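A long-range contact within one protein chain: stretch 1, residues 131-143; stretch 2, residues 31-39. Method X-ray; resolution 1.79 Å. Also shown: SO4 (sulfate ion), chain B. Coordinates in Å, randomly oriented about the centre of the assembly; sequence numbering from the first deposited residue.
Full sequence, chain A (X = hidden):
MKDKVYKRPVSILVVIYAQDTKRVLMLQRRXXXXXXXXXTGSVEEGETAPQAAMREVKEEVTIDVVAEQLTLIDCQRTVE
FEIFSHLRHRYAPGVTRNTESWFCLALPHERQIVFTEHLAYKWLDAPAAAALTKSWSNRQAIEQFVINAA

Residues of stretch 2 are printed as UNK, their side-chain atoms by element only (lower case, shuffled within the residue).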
ATOM      1  N   ALA A 131     -11.918   7.591  -2.267  1.00 19.20           N
ATOM      2  CA  ALA A 131     -12.225   8.923  -1.752  1.00 24.56           C
ATOM      3  C   ALA A 131     -11.654   9.147  -0.371  1.00 25.54           C
ATOM      4  O   ALA A 131     -11.367  10.293  -0.006  1.00 24.41           O
ATOM      5  CB  ALA A 131     -13.730   9.166  -1.727  1.00 24.55           C
ATOM      6  N   LEU A 132     -11.508   8.066   0.392  1.00 25.06           N
ATOM      7  CA  LEU A 132     -11.140   8.137   1.800  1.00 22.23           C
ATOM      8  C   LEU A 132      -9.672   8.490   1.982  1.00 24.88           C
ATOM      9  O   LEU A 132      -9.343   9.321   2.842  1.00 21.23           O
ATOM     10  CB  LEU A 132     -11.432   6.811   2.515  1.00 24.07           C
ATOM     11  CG  LEU A 132     -10.944   6.651   3.964  1.00 23.58           C
ATOM     12  CD1 LEU A 132     -11.643   7.663   4.866  1.00 29.16           C
ATOM     13  CD2 LEU A 132     -11.140   5.249   4.525  1.00 25.91           C
ATOM     14  N   THR A 133      -8.803   7.850   1.191  1.00 18.69           N
ATOM     15  CA  THR A 133      -7.359   7.981   1.353  1.00 16.51           C
ATOM     16  C   THR A 133      -6.861   9.415   1.075  1.00 18.70           C
ATOM     17  O   THR A 133      -7.408  10.150   0.234  1.00 17.47           O
ATOM     18  CB  THR A 133      -6.593   6.977   0.466  1.00 13.26           C
ATOM     19  OG1 THR A 133      -5.202   6.972   0.811  1.00 17.10           O
ATOM     20  CG2 THR A 133      -6.753   7.287  -1.053  1.00 14.59           C
ATOM     21  N   LYS A 134      -5.842   9.821   1.833  1.00 18.39           N
ATOM     22  CA  LYS A 134      -5.225  11.126   1.649  1.00 19.98           C
ATOM     23  C   LYS A 134      -4.212  11.131   0.523  1.00 18.13           C
ATOM     24  O   LYS A 134      -3.793  12.190   0.092  1.00 21.47           O
ATOM     25  CB  LYS A 134      -4.530  11.599   2.937  1.00 21.84           C
ATOM     26  CG  LYS A 134      -5.503  11.931   4.056  1.00 24.38           C
ATOM     27  CD  LYS A 134      -4.917  12.951   5.009  1.00 37.87           C
ATOM     28  CE  LYS A 134      -5.069  12.529   6.466  1.00 40.04           C
ATOM     29  NZ  LYS A 134      -4.173  13.345   7.332  1.00 38.74           N
ATOM     30  N   SER A 135      -3.823   9.955   0.042  1.00 17.94           N
ATOM     31  CA  SER A 135      -2.793   9.833  -0.987  1.00 19.53           C
ATOM     32  C   SER A 135      -3.377   9.801  -2.405  1.00 17.69           C
ATOM     33  O   SER A 135      -4.194   8.908  -2.744  1.00 13.93           O
ATOM     34  CB  SER A 135      -1.970   8.573  -0.720  1.00 21.10           C
ATOM     35  OG  SER A 135      -1.211   8.153  -1.839  1.00 16.36           O
ATOM     36  N   TRP A 136      -2.977  10.768  -3.230  1.00 17.88           N
ATOM     37  CA  TRP A 136      -3.501  10.821  -4.587  1.00 19.11           C
ATOM     38  C   TRP A 136      -3.061   9.627  -5.389  1.00 13.80           C
ATOM     39  O   TRP A 136      -3.791   9.214  -6.252  1.00 15.20           O
ATOM     40  CB  TRP A 136      -3.131  12.136  -5.313  1.00 17.64           C
ATOM     41  CG  TRP A 136      -1.699  12.372  -5.660  1.00 15.25           C
ATOM     42  CD1 TRP A 136      -0.852  13.198  -5.014  1.00 14.44           C
ATOM     43  CD2 TRP A 136      -0.993  11.853  -6.780  1.00 14.38           C
ATOM     44  NE1 TRP A 136       0.384  13.209  -5.642  1.00 15.68           N
ATOM     45  CE2 TRP A 136       0.318  12.390  -6.731  1.00 15.66           C
ATOM     46  CE3 TRP A 136      -1.325  10.967  -7.810  1.00 17.74           C
ATOM     47  CZ2 TRP A 136       1.286  12.061  -7.657  1.00 13.51           C
ATOM     48  CZ3 TRP A 136      -0.358  10.639  -8.740  1.00 19.18           C
ATOM     49  CH2 TRP A 136       0.939  11.177  -8.652  1.00 14.50           C
ATOM     50  N   SER A 137      -1.910   9.037  -5.093  1.00 14.99           N
ATOM     51  CA  SER A 137      -1.438   7.914  -5.894  1.00 19.65           C
ATOM     52  C   SER A 137      -2.222   6.643  -5.512  1.00 15.22           C
ATOM     53  O   SER A 137      -2.605   5.854  -6.378  1.00 13.37           O
ATOM     54  CB  SER A 137       0.061   7.704  -5.716  1.00 16.92           C
ATOM     55  OG  SER A 137       0.375   7.474  -4.359  1.00 18.04           O
ATOM     56  N   ASN A 138      -2.453   6.466  -4.217  1.00 13.34           N
ATOM     57  CA  ASN A 138      -3.296   5.372  -3.693  1.00 11.95           C
ATOM     58  C   ASN A 138      -4.690   5.430  -4.287  1.00 13.91           C
ATOM     59  O   ASN A 138      -5.231   4.404  -4.732  1.00 13.56           O
ATOM     60  CB  ASN A 138      -3.361   5.438  -2.165  1.00 17.06           C
ATOM     61  CG  ASN A 138      -3.649   4.081  -1.495  1.00 17.48           C
ATOM     62  OD1 ASN A 138      -3.225   3.870  -0.337  1.00 15.39           O
ATOM     63  ND2 ASN A 138      -4.376   3.160  -2.193  1.00 15.61           N
ATOM     64  N   ARG A 139      -5.264   6.622  -4.312  1.00 15.23           N
ATOM     65  CA  ARG A 139      -6.542   6.833  -4.963  1.00 17.18           C
ATOM     66  C   ARG A 139      -6.519   6.408  -6.412  1.00 17.58           C
ATOM     67  O   ARG A 139      -7.381   5.627  -6.870  1.00 15.95           O
ATOM     68  CB  ARG A 139      -6.934   8.281  -4.869  1.00 12.85           C
ATOM     69  CG  ARG A 139      -8.139   8.663  -5.716  1.00 18.82           C
ATOM     70  CD  ARG A 139      -8.671  10.012  -5.283  1.00 23.01           C
ATOM     71  NE  ARG A 139      -7.779  11.067  -5.724  1.00 33.86           N
ATOM     72  CZ  ARG A 139      -7.090  11.900  -4.949  1.00 36.48           C
ATOM     73  NH1 ARG A 139      -7.139  11.850  -3.605  1.00 30.37           N
ATOM     74  NH2 ARG A 139      -6.345  12.811  -5.565  1.00 30.88           N
ATOM     75  N   GLN A 140      -5.527   6.910  -7.139  1.00 16.59           N
ATOM     76  CA  GLN A 140      -5.450   6.636  -8.570  1.00 16.40           C
ATOM     77  C   GLN A 140      -5.281   5.130  -8.840  1.00 16.58           C
ATOM     78  O   GLN A 140      -5.860   4.581  -9.780  1.00 17.94           O
ATOM     79  CB  GLN A 140      -4.305   7.429  -9.203  1.00 16.96           C
ATOM     80  CG  GLN A 140      -4.277   7.351 -10.731  1.00 31.72           C
ATOM     81  CD  GLN A 140      -3.196   8.245 -11.382  1.00 24.61           C
ATOM     82  OE1 GLN A 140      -2.590   7.866 -12.383  1.00 46.57           O
ATOM     83  NE2 GLN A 140      -2.996   9.427 -10.833  1.00 30.79           N
ATOM     84  N   ALA A 141      -4.516   4.446  -7.997  1.00 16.41           N
ATOM     85  CA  ALA A 141      -4.283   3.027  -8.185  1.00 14.76           C
ATOM     86  C   ALA A 141      -5.583   2.247  -7.970  1.00 15.23           C
ATOM     87  O   ALA A 141      -5.885   1.348  -8.734  1.00 15.74           O
ATOM     88  CB  ALA A 141      -3.184   2.529  -7.257  1.00 16.15           C
ATOM     89  N   ILE A 142      -6.347   2.614  -6.951  1.00 13.50           N
ATOM     90  CA  ILE A 142      -7.640   1.961  -6.694  1.00 13.17           C
ATOM     91  C   ILE A 142      -8.542   2.174  -7.925  1.00 16.98           C
ATOM     92  O   ILE A 142      -9.172   1.235  -8.436  1.00 15.80           O
ATOM     93  CB  ILE A 142      -8.285   2.506  -5.401  1.00 14.80           C
ATOM     94  CG1 ILE A 142      -7.463   2.068  -4.191  1.00 19.66           C
ATOM     95  CG2 ILE A 142      -9.763   1.994  -5.238  1.00 19.45           C
ATOM     96  CD1 ILE A 142      -7.879   2.772  -2.882  1.00 17.31           C
ATOM     97  N   GLU A 143      -8.567   3.399  -8.431  1.00 22.18           N
ATOM     98  CA  GLU A 143      -9.450   3.744  -9.548  1.00 19.50           C
ATOM     99  C   GLU A 143      -9.089   2.971 -10.801  1.00 25.00           C
ATOM    100  O   GLU A 143      -9.970   2.439 -11.503  1.00 26.51           O
ATOM    101  CB  GLU A 143      -9.428   5.243  -9.837  1.00 22.50           C
ATOM    102  CG  GLU A 143     -10.060   6.089  -8.712  1.00 28.27           C
ATOM    103  CD  GLU A 143      -9.951   7.608  -8.895  1.00 30.23           C
ATOM    104  OE1 GLU A 143      -8.974   8.107  -9.504  1.00 36.02           O
ATOM    105  OE2 GLU A 143     -10.849   8.322  -8.389  1.00 35.26           O
ATOM    106  N   UNK A  31       1.084   6.913  12.598  1.00 26.56           N
ATOM    107  CA  UNK A  31       1.762   8.219  12.703  1.00 26.73           C
ATOM    108  C   UNK A  31       0.840   9.377  12.321  1.00 28.04           C
ATOM    109  O   UNK A  31       1.014  10.509  12.766  1.00 24.90           O
ATOM    110  o   UNK A  31       1.600   7.532  10.034  1.00 31.99           O
ATOM    111  c   UNK A  31       2.771   7.809  10.389  1.00 39.01           C
ATOM    112  o   UNK A  31       3.760   7.735   9.610  1.00 26.39           O
ATOM    113  c   UNK A  31       3.021   8.257  11.831  1.00 31.25           C
ATOM    114  N   UNK A  32      -0.120   9.072  11.458  1.00 27.25           N
ATOM    115  CA  UNK A  32      -1.153   9.994  11.012  1.00 32.32           C
ATOM    116  C   UNK A  32      -2.487   9.224  11.040  1.00 29.65           C
ATOM    117  O   UNK A  32      -2.887   8.621  10.047  1.00 24.93           O
ATOM    118  c   UNK A  32      -0.845  10.523   9.604  1.00 30.77           C
ATOM    119  o   UNK A  32      -2.878  11.788   9.817  1.00 34.64           O
ATOM    120  o   UNK A  32      -1.580  12.216   8.078  1.00 34.98           O
ATOM    121  c   UNK A  32      -1.840  11.587   9.135  1.00 35.90           C
ATOM    122  N   UNK A  33      -3.177   9.235  12.181  1.00 27.20           N
ATOM    123  CA  UNK A  33      -4.423   8.454  12.328  1.00 27.17           C
ATOM    124  C   UNK A  33      -5.569   8.839  11.370  1.00 23.48           C
ATOM    125  O   UNK A  33      -6.554   8.096  11.266  1.00 24.29           O
ATOM    126  c   UNK A  33      -2.764   9.852  13.457  1.00 30.86           C
ATOM    127  c   UNK A  33      -4.817   8.717  13.789  1.00 30.07           C
ATOM    128  c   UNK A  33      -3.503   9.030  14.466  1.00 23.42           C
ATOM    129  N   UNK A  34      -5.441   9.953  10.658  1.00 21.32           N
ATOM    130  CA  UNK A  34      -6.453  10.376   9.698  1.00 25.43           C
ATOM    131  C   UNK A  34      -6.183   9.785   8.299  1.00 23.40           C
ATOM    132  O   UNK A  34      -6.994   9.927   7.397  1.00 21.26           O
ATOM    133  o   UNK A  34      -6.318  13.536  11.345  1.00 45.78           O
ATOM    134  c   UNK A  34      -6.943  12.533  10.923  1.00 49.36           C
ATOM    135  c   UNK A  34      -6.492  11.897   9.617  1.00 36.45           C
ATOM    136  o   UNK A  34      -7.912  12.007  11.527  1.00 37.51           O
ATOM    137  N   UNK A  35      -5.046   9.112   8.179  1.00 20.49           N
ATOM    138  CA  UNK A  35      -4.503   8.615   6.890  1.00 16.87           C
ATOM    139  C   UNK A  35      -4.794   7.128   6.764  1.00 16.76           C
ATOM    140  O   UNK A  35      -4.090   6.324   7.357  1.00 19.33           O
ATOM    141  c   UNK A  35      -1.125   8.530   3.029  1.00 28.27           C
ATOM    142  c   UNK A  35      -3.001   8.895   6.840  1.00 19.49           C
ATOM    143  c   UNK A  35      -0.511   9.193   4.068  1.00 26.70           C
ATOM    144  c   UNK A  35      -1.123   9.300   5.269  1.00 22.49           C
ATOM    145  c   UNK A  35      -2.375   8.752   5.488  1.00 24.90           C
ATOM    146  c   UNK A  35      -2.358   7.986   3.196  1.00 20.08           C
ATOM    147  c   UNK A  35      -3.002   8.084   4.443  1.00 20.44           C
ATOM    148  N   UNK A  36      -5.842   6.785   6.025  1.00 19.44           N
ATOM    149  CA  UNK A  36      -6.084   5.405   5.607  1.00 19.75           C
ATOM    150  C   UNK A  36      -5.459   5.100   4.235  1.00 17.08           C
ATOM    151  O   UNK A  36      -5.485   5.932   3.328  1.00 15.93           O
ATOM    152  c   UNK A  36     -10.029   2.732   9.674  1.00 29.37           C
ATOM    153  c   UNK A  36      -9.509   2.098   8.534  1.00 28.23           C
ATOM    154  c   UNK A  36      -8.871   2.833   7.526  1.00 19.73           C
ATOM    155  c   UNK A  36      -9.948   4.085   9.840  1.00 23.43           C
ATOM    156  c   UNK A  36      -8.785   4.219   7.667  1.00 20.02           C
ATOM    157  c   UNK A  36      -9.331   4.824   8.826  1.00 28.08           C
ATOM    158  c   UNK A  36      -7.554   5.111   5.542  1.00 17.37           C
ATOM    159  c   UNK A  36      -8.434   6.434   7.544  1.00 20.92           C
ATOM    160  n   UNK A  36      -9.104   6.173   8.734  1.00 25.97           N
ATOM    161  c   UNK A  36      -8.226   5.268   6.862  1.00 20.14           C
ATOM    162  N   UNK A  37      -4.941   3.895   4.098  1.00 16.47           N
ATOM    163  CA  UNK A  37      -4.160   3.522   2.904  1.00 18.87           C
ATOM    164  C   UNK A  37      -4.169   2.042   2.655  1.00 15.37           C
ATOM    165  O   UNK A  37      -4.469   1.249   3.563  1.00 16.82           O
ATOM    166  c   UNK A  37      -2.089   3.454   4.333  1.00 16.31           C
ATOM    167  n   UNK A  37       0.011   4.182   3.377  1.00 24.78           N
ATOM    168  c   UNK A  37      -0.581   3.510   4.362  1.00 26.29           C
ATOM    169  o   UNK A  37       0.057   2.989   5.297  1.00 24.73           O
ATOM    170  c   UNK A  37      -2.721   3.973   3.076  1.00 14.87           C
ATOM    171  N   UNK A  38      -3.826   1.649   1.431  1.00 15.36           N
ATOM    172  CA  UNK A  38      -3.424   0.286   1.143  1.00 17.37           C
ATOM    173  C   UNK A  38      -2.000   0.056   1.717  1.00 14.18           C
ATOM    174  O   UNK A  38      -1.440   0.932   2.411  1.00 15.62           O
ATOM    175  c   UNK A  38      -3.475   0.025  -0.385  1.00 16.72           C
ATOM    176  o   UNK A  38      -4.652   0.587  -0.962  1.00 14.16           O
ATOM    177  N   UNK A  39      -1.439  -1.129   1.512  1.00 15.86           N
ATOM    178  CA  UNK A  39      -0.095  -1.419   2.012  1.00 18.33           C
ATOM    179  C   UNK A  39       0.965  -0.595   1.253  1.00 17.59           C
ATOM    180  O   UNK A  39       0.983  -0.604   0.037  1.00 16.96           O
ATOM    181  c   UNK A  39       0.199  -2.915   1.902  1.00 19.07           C
ATOM    182  c   UNK A  39       1.659  -3.226   2.113  1.00 17.94           C
ATOM    183  c   UNK A  39      -0.642  -3.678   2.923  1.00 23.14           C
TER
HETATM  184  S   SO4 B 201       2.645  16.270  -6.249  0.50 18.48           S
HETATM  185  O1  SO4 B 201       2.327  17.659  -5.915  0.71 18.35           O
HETATM  186  O2  SO4 B 201       4.048  16.186  -6.633  0.98 17.56           O
HETATM  187  O3  SO4 B 201       2.409  15.451  -5.058  0.39 18.95           O
HETATM  188  O4  SO4 B 201       1.798  15.826  -7.350  0.27 17.51           O
HETATM  189  O   HOH W   1      -7.055   8.683   4.853  1.00 23.24           O
HETATM  190  O   HOH W   2      -0.804   5.134   0.623  1.00 18.94           O

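Position 31 has four side-chain atoms, two carbons with two oxygens on the second. That is a carboxylate directly on CB, hence aspartate; Asp31 stays out of reach of stretch 1.

Position 32 repeats the pattern: two carbons, the second bearing two oxygens. Its CB points toward stretch 1, and one of the oxygens lies 2.9 Å from Lys134 NZ. The residue is aspartate. Asp32 OD2 to Lys134 NZ at 2.9 Å is a salt bridge, with a weak second bond from Lys134 NZ to Asp32 OD1 at 3.2 Å.

Position 33 has three carbons that close a ring onto its own backbone N, which defines proline. Pro33 points away and makes no contact, but its phi of -61° suits the type I turn from Asp32 to position 35, closed by N of 35 to Asp32 O at 2.9 Å.

Position 34 is again two carbons with a terminal oxygen pair. The CB of 34 lies 3.5 Å from Lys134 CE, while the end of the side chain leads away. The residue is aspartate. Asp34 N donates to Asp32 OD1 at 3.3 Å, which helps hold the turn.

Position 35 carries one carbon followed by a six-carbon ring, with no oxygen on it to make a tyrosine. Lys134 CB sits over one face of the ring of 35, so the residue is phenylalanine in a CH-pi contact: Lys134 CB is 4.3 Å from the centroid of the Phe35 ring and 16° off the normal. Thr133 OG1 approaches the ring edge, 3.8 Å from Phe35 CE1.

Position 36 has one carbon leading into fused five- and six-membered rings that hold eight carbons and one nitrogen, an indole. Leu132 CD2 lies over one face of the fused rings of 36. The residue is tryptophan. Leu132 CD2 is 4.2 Å from the five-membered centroid of Trp36, and 3.7 Å from Trp36 CB. The backbone contributes as well: Thr133 OG1 donates to Trp36 O at 2.7 Å.

Position 37 shows three carbons, the third bearing one oxygen and one nitrogen, and the CB of 37 lies 3.5 Å from Asn138 OD1. This terminal amide, on the third carbon, is glutamine. A water accepts from Gln37 NE2 (3.0 Å) and donates to Asn138 OD1 (2.9 Å).

Position 38 has one carbon and one oxygen, and the oxygen lies 2.9 Å from Asn138 ND2. This hydroxymethyl is serine. Asn138 ND2 donates to Ser38 OG at 170°, and Ser38 N donates to Asn138 OD1 at 2.9 Å and 155°.

Position 39 has three carbons branching at CB, hence valine; Val39 points away and makes no contact.

The contact works by joining the end of one helix, the loop after it and the start of the next helix to a turn and a short strand. Asn138 engages Ser38 with both ends of its amide, and the backbone N of Asn138 donates to Ser135 OG at 3.2 Å, the capping bond. Leu132 lies over one face of Trp36 and Lys134 over one face of Phe35, and the lysine reaches on to the turn. Another water links Leu132 O (3.1 Å), Asp34 O (2.8 Å) and Trp36 N (2.5 Å). Together the stretches bury 473 Å².

Stretch 2 (31-39) DDPDFWQSV
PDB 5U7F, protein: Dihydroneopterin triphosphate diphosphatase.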